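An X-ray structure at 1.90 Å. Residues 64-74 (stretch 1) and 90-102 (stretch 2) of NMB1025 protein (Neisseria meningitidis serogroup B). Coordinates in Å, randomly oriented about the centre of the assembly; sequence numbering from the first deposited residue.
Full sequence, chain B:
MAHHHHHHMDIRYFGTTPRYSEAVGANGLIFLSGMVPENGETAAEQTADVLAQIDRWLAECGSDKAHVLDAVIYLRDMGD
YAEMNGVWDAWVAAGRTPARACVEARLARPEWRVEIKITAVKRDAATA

Stretch 1, residues 64-74: DKAHVLDAVIY
Stretch 2, residues 90-102: AWVAAGRTPARAC

The segments leading into a pair of parallel strands can be held together by side chains and ordered waters before regular backbone pairing takes over. Residues 64-74 and 90-102 of NMB1025 illustrate this, burying 845 Å² between them.

Stretch 2 opens with the last two residues of a helix, Ala90 and Trp91. Trp91 (chi1 t, 172°; chi2 88°) offers a ring face to Lys65. The lysine leaves its backbone with chi1 p and then extends, chi2 to chi4 all t, so that CD lies 3.9 Å from the centroid of the five-membered ring of Trp91 and NZ 4.3 Å from the same centroid, a CH-pi contact and a cation-pi contact in one. From its place over the ring face, Lys65 NZ also donates to Trp91 O at 3.0 Å.

Val92 departs from helical phi/psi (-56/151), and its CA-to-CB bond points away from stretch 1. Ala93 points back toward stretch 1, its CB 3.7 Å from Ala66 CB, and starts a type II turn closed by Arg96 N to Ala93 O at 3.0 Å. Gly95 supplies the positive phi (81/-10) of that turn.

Arg96 (m, t, p; chi4 104°) reaches across with the edge of its guanidinium: NE and NH2 both donate to Ala66 O, at 2.8 and 3.0 Å. Its NH2 also lies over a face of the His67 ring, 3.7 Å from His67 NE2, while His67 ND1 is anchored to Asp64 OD1 at 2.7 Å. Water links the backbones here. Water 1 accepts from Ala93 N (3.0 Å) and donates to Lys65 O (2.8 Å) and Arg96 O (2.9 Å); water 2 donates to Val68 O (2.8 Å) and Arg96 O (2.9 Å).

The CA-to-CB bond of Thr97 points away, but Pro98, C-gamma endo, packs CB against Val68 CG1 (t) at 3.5 Å.

From Ala99 the strands run parallel, 4° apart, pairing Asp70-Ala99, Ala71-Arg100, Val72-Ala101 and Ile73-Cys102 with CA-CA spacings of 4.5-4.9 Å. Phi/psi are extended, as at Ala71 (-138/129) and Ala101 (-137/145). Ala99 N donates to Leu69 O (3.0 Å), Ala71 N to Ala99 O (2.8 Å), Ala101 N to Ala71 O (3.0 Å) and Ile73 N to Ala101 O (2.9 Å); Ala99, Ala71 and Ala101 thus each bond two residues opposite, the usual parallel pattern. Asp70, Val72, Ala99 and Ala101 share one sheet face. On the other, Ile73 (m, t) sets CD1 over the guanidinium of Arg100 (t, t, p; chi4 150°), 3.5 Å from Arg100 NH1, and CG2 4.1 Å from Cys102 SG (chi1 t).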

# COMPACT_ATOMS: atom_id res chain seq x y z
N ASP B 64 -8.97 3.58 -16.32
CA ASP B 64 -10.13 2.74 -16.11
C ASP B 64 -9.68 1.46 -15.41
O ASP B 64 -8.48 1.29 -15.12
CB ASP B 64 -10.85 2.42 -17.43
CG ASP B 64 -9.91 1.83 -18.46
OD1 ASP B 64 -9.20 0.86 -18.12
OD2 ASP B 64 -9.89 2.34 -19.61
N LYS B 65 -10.63 0.58 -15.13
CA LYS B 65 -10.37 -0.64 -14.35
C LYS B 65 -9.40 -1.60 -15.06
O LYS B 65 -8.65 -2.32 -14.41
CB LYS B 65 -11.69 -1.32 -13.95
CG LYS B 65 -12.44 -2.04 -15.07
CD LYS B 65 -13.95 -2.09 -14.81
CE LYS B 65 -14.63 -2.99 -15.83
NZ LYS B 65 -16.01 -3.39 -15.41
N ALA B 66 -9.40 -1.56 -16.39
CA ALA B 66 -8.48 -2.37 -17.20
C ALA B 66 -7.06 -1.80 -17.15
O ALA B 66 -6.17 -2.31 -17.81
CB ALA B 66 -8.99 -2.44 -18.64
N HIS B 67 -6.87 -0.74 -16.38
CA HIS B 67 -5.56 -0.13 -16.20
C HIS B 67 -5.20 0.06 -14.74
O HIS B 67 -4.39 0.92 -14.41
CB HIS B 67 -5.46 1.19 -16.98
CG HIS B 67 -5.49 1.00 -18.46
ND1 HIS B 67 -6.66 0.82 -19.17
CD2 HIS B 67 -4.49 0.94 -19.37
CE1 HIS B 67 -6.38 0.66 -20.45
NE2 HIS B 67 -5.07 0.73 -20.60
N VAL B 68 -5.82 -0.75 -13.88
CA VAL B 68 -5.46 -0.84 -12.46
C VAL B 68 -4.22 -1.71 -12.27
O VAL B 68 -4.14 -2.85 -12.75
CB VAL B 68 -6.62 -1.43 -11.63
CG1 VAL B 68 -6.16 -1.74 -10.20
CG2 VAL B 68 -7.77 -0.48 -11.62
N LEU B 69 -3.26 -1.18 -11.53
CA LEU B 69 -2.04 -1.89 -11.24
C LEU B 69 -2.18 -2.78 -10.02
O LEU B 69 -1.78 -3.94 -10.03
CB LEU B 69 -0.89 -0.90 -11.06
CG LEU B 69 -0.48 -0.13 -12.32
CD1 LEU B 69 0.68 0.81 -12.00
CD2 LEU B 69 -0.11 -1.07 -13.48
N ASP B 70 -2.78 -2.22 -8.96
CA ASP B 70 -2.76 -2.85 -7.66
C ASP B 70 -4.03 -2.46 -6.90
O ASP B 70 -4.52 -1.34 -7.02
CB ASP B 70 -1.49 -2.41 -6.91
CG ASP B 70 -1.34 -3.05 -5.53
OD1 ASP B 70 -0.94 -4.23 -5.46
OD2 ASP B 70 -1.58 -2.35 -4.52
N ALA B 71 -4.55 -3.41 -6.14
CA ALA B 71 -5.72 -3.18 -5.32
C ALA B 71 -5.51 -3.84 -3.96
O ALA B 71 -5.13 -5.00 -3.89
CB ALA B 71 -6.96 -3.76 -5.99
N VAL B 72 -5.72 -3.08 -2.90
CA VAL B 72 -5.74 -3.64 -1.56
C VAL B 72 -7.17 -3.53 -1.07
O VAL B 72 -7.78 -2.46 -1.15
CB VAL B 72 -4.78 -2.92 -0.59
CG1 VAL B 72 -4.74 -3.65 0.77
CG2 VAL B 72 -3.40 -2.84 -1.17
N ILE B 73 -7.69 -4.66 -0.62
CA ILE B 73 -9.07 -4.76 -0.17
C ILE B 73 -9.02 -5.04 1.31
O ILE B 73 -8.42 -6.02 1.75
CB ILE B 73 -9.82 -5.89 -0.90
CG1 ILE B 73 -9.84 -5.64 -2.42
CG2 ILE B 73 -11.27 -6.02 -0.36
CD1 ILE B 73 -10.16 -6.91 -3.23
N TYR B 74 -9.63 -4.14 2.06
CA TYR B 74 -9.72 -4.27 3.49
C TYR B 74 -11.16 -4.70 3.77
O TYR B 74 -12.10 -4.05 3.32
CB TYR B 74 -9.40 -2.93 4.15
CG TYR B 74 -8.00 -2.41 3.90
CD1 TYR B 74 -6.89 -2.95 4.57
CD2 TYR B 74 -7.77 -1.35 3.01
CE1 TYR B 74 -5.61 -2.47 4.34
CE2 TYR B 74 -6.50 -0.88 2.77
CZ TYR B 74 -5.42 -1.44 3.44
OH TYR B 74 -4.16 -0.95 3.21
N ALA B 90 -16.64 -10.44 -11.05
CA ALA B 90 -17.51 -10.00 -12.15
C ALA B 90 -17.11 -8.62 -12.71
O ALA B 90 -17.35 -8.33 -13.88
CB ALA B 90 -18.96 -9.97 -11.70
N TRP B 91 -16.49 -7.81 -11.86
CA TRP B 91 -16.15 -6.42 -12.19
C TRP B 91 -14.81 -6.31 -12.90
O TRP B 91 -14.71 -5.56 -13.87
CB TRP B 91 -16.18 -5.54 -10.95
CG TRP B 91 -15.66 -4.12 -11.11
CD1 TRP B 91 -16.38 -3.02 -11.50
CD2 TRP B 91 -14.34 -3.64 -10.82
NE1 TRP B 91 -15.57 -1.90 -11.50
CE2 TRP B 91 -14.32 -2.25 -11.08
CE3 TRP B 91 -13.16 -4.26 -10.36
CZ2 TRP B 91 -13.17 -1.47 -10.90
CZ3 TRP B 91 -12.03 -3.49 -10.19
CH2 TRP B 91 -12.04 -2.10 -10.46
N VAL B 92 -13.79 -7.04 -12.44
CA VAL B 92 -12.44 -6.90 -13.03
C VAL B 92 -12.38 -7.13 -14.54
O VAL B 92 -13.19 -7.87 -15.11
CB VAL B 92 -11.35 -7.77 -12.34
CG1 VAL B 92 -11.03 -7.22 -10.97
CG2 VAL B 92 -11.77 -9.23 -12.26
N ALA B 93 -11.43 -6.46 -15.20
CA ALA B 93 -11.25 -6.64 -16.63
C ALA B 93 -10.49 -7.94 -16.85
O ALA B 93 -9.35 -8.08 -16.42
CB ALA B 93 -10.49 -5.45 -17.22
N ALA B 94 -11.15 -8.90 -17.50
CA ALA B 94 -10.57 -10.22 -17.73
C ALA B 94 -9.28 -10.13 -18.55
O ALA B 94 -9.22 -9.35 -19.51
CB ALA B 94 -11.61 -11.13 -18.42
N GLY B 95 -8.26 -10.89 -18.15
CA GLY B 95 -6.93 -10.86 -18.80
C GLY B 95 -6.07 -9.69 -18.34
O GLY B 95 -4.87 -9.59 -18.66
N ARG B 96 -6.69 -8.78 -17.61
CA ARG B 96 -6.05 -7.55 -17.14
C ARG B 96 -6.36 -7.32 -15.67
O ARG B 96 -6.64 -6.21 -15.25
CB ARG B 96 -6.52 -6.36 -17.99
CG ARG B 96 -6.35 -6.58 -19.49
CD ARG B 96 -6.59 -5.30 -20.25
NE ARG B 96 -5.75 -4.21 -19.76
CZ ARG B 96 -4.67 -3.75 -20.38
NH1 ARG B 96 -4.27 -4.30 -21.52
NH2 ARG B 96 -3.99 -2.73 -19.85
N THR B 97 -6.31 -8.40 -14.90
CA THR B 97 -6.64 -8.33 -13.48
C THR B 97 -5.41 -7.83 -12.69
O THR B 97 -4.27 -8.17 -13.02
CB THR B 97 -7.12 -9.70 -12.96
OG1 THR B 97 -6.08 -10.66 -13.13
CG2 THR B 97 -8.35 -10.17 -13.75
N PRO B 98 -5.64 -6.98 -11.67
CA PRO B 98 -4.52 -6.32 -10.99
C PRO B 98 -3.84 -7.17 -9.92
O PRO B 98 -4.39 -8.20 -9.49
CB PRO B 98 -5.19 -5.11 -10.34
CG PRO B 98 -6.57 -5.59 -10.03
CD PRO B 98 -6.95 -6.49 -11.18
N ALA B 99 -2.64 -6.76 -9.51
CA ALA B 99 -2.04 -7.26 -8.26
C ALA B 99 -3.04 -6.97 -7.16
O ALA B 99 -3.65 -5.89 -7.13
CB ALA B 99 -0.72 -6.57 -7.97
N ARG B 100 -3.25 -7.92 -6.27
CA ARG B 100 -4.30 -7.78 -5.26
C ARG B 100 -3.84 -8.35 -3.93
O ARG B 100 -3.09 -9.32 -3.89
CB ARG B 100 -5.58 -8.50 -5.71
CG ARG B 100 -6.84 -8.02 -5.03
CD ARG B 100 -8.05 -8.86 -5.39
NE ARG B 100 -8.21 -9.99 -4.47
CZ ARG B 100 -9.37 -10.55 -4.14
NH1 ARG B 100 -10.53 -10.09 -4.63
NH2 ARG B 100 -9.37 -11.56 -3.29
N ALA B 101 -4.27 -7.72 -2.85
CA ALA B 101 -4.11 -8.28 -1.52
C ALA B 101 -5.41 -8.06 -0.75
O ALA B 101 -6.10 -7.05 -0.95
CB ALA B 101 -2.92 -7.65 -0.80
N CYS B 102 -5.78 -9.01 0.09
CA CYS B 102 -7.01 -8.86 0.86
C CYS B 102 -6.72 -9.20 2.30
O CYS B 102 -6.25 -10.30 2.59
CB CYS B 102 -8.14 -9.72 0.31
SG CYS B 102 -9.71 -9.43 1.17
O HOH W 1 -9.07 -5.02 -14.10
O HOH W 2 -5.30 -3.63 -15.16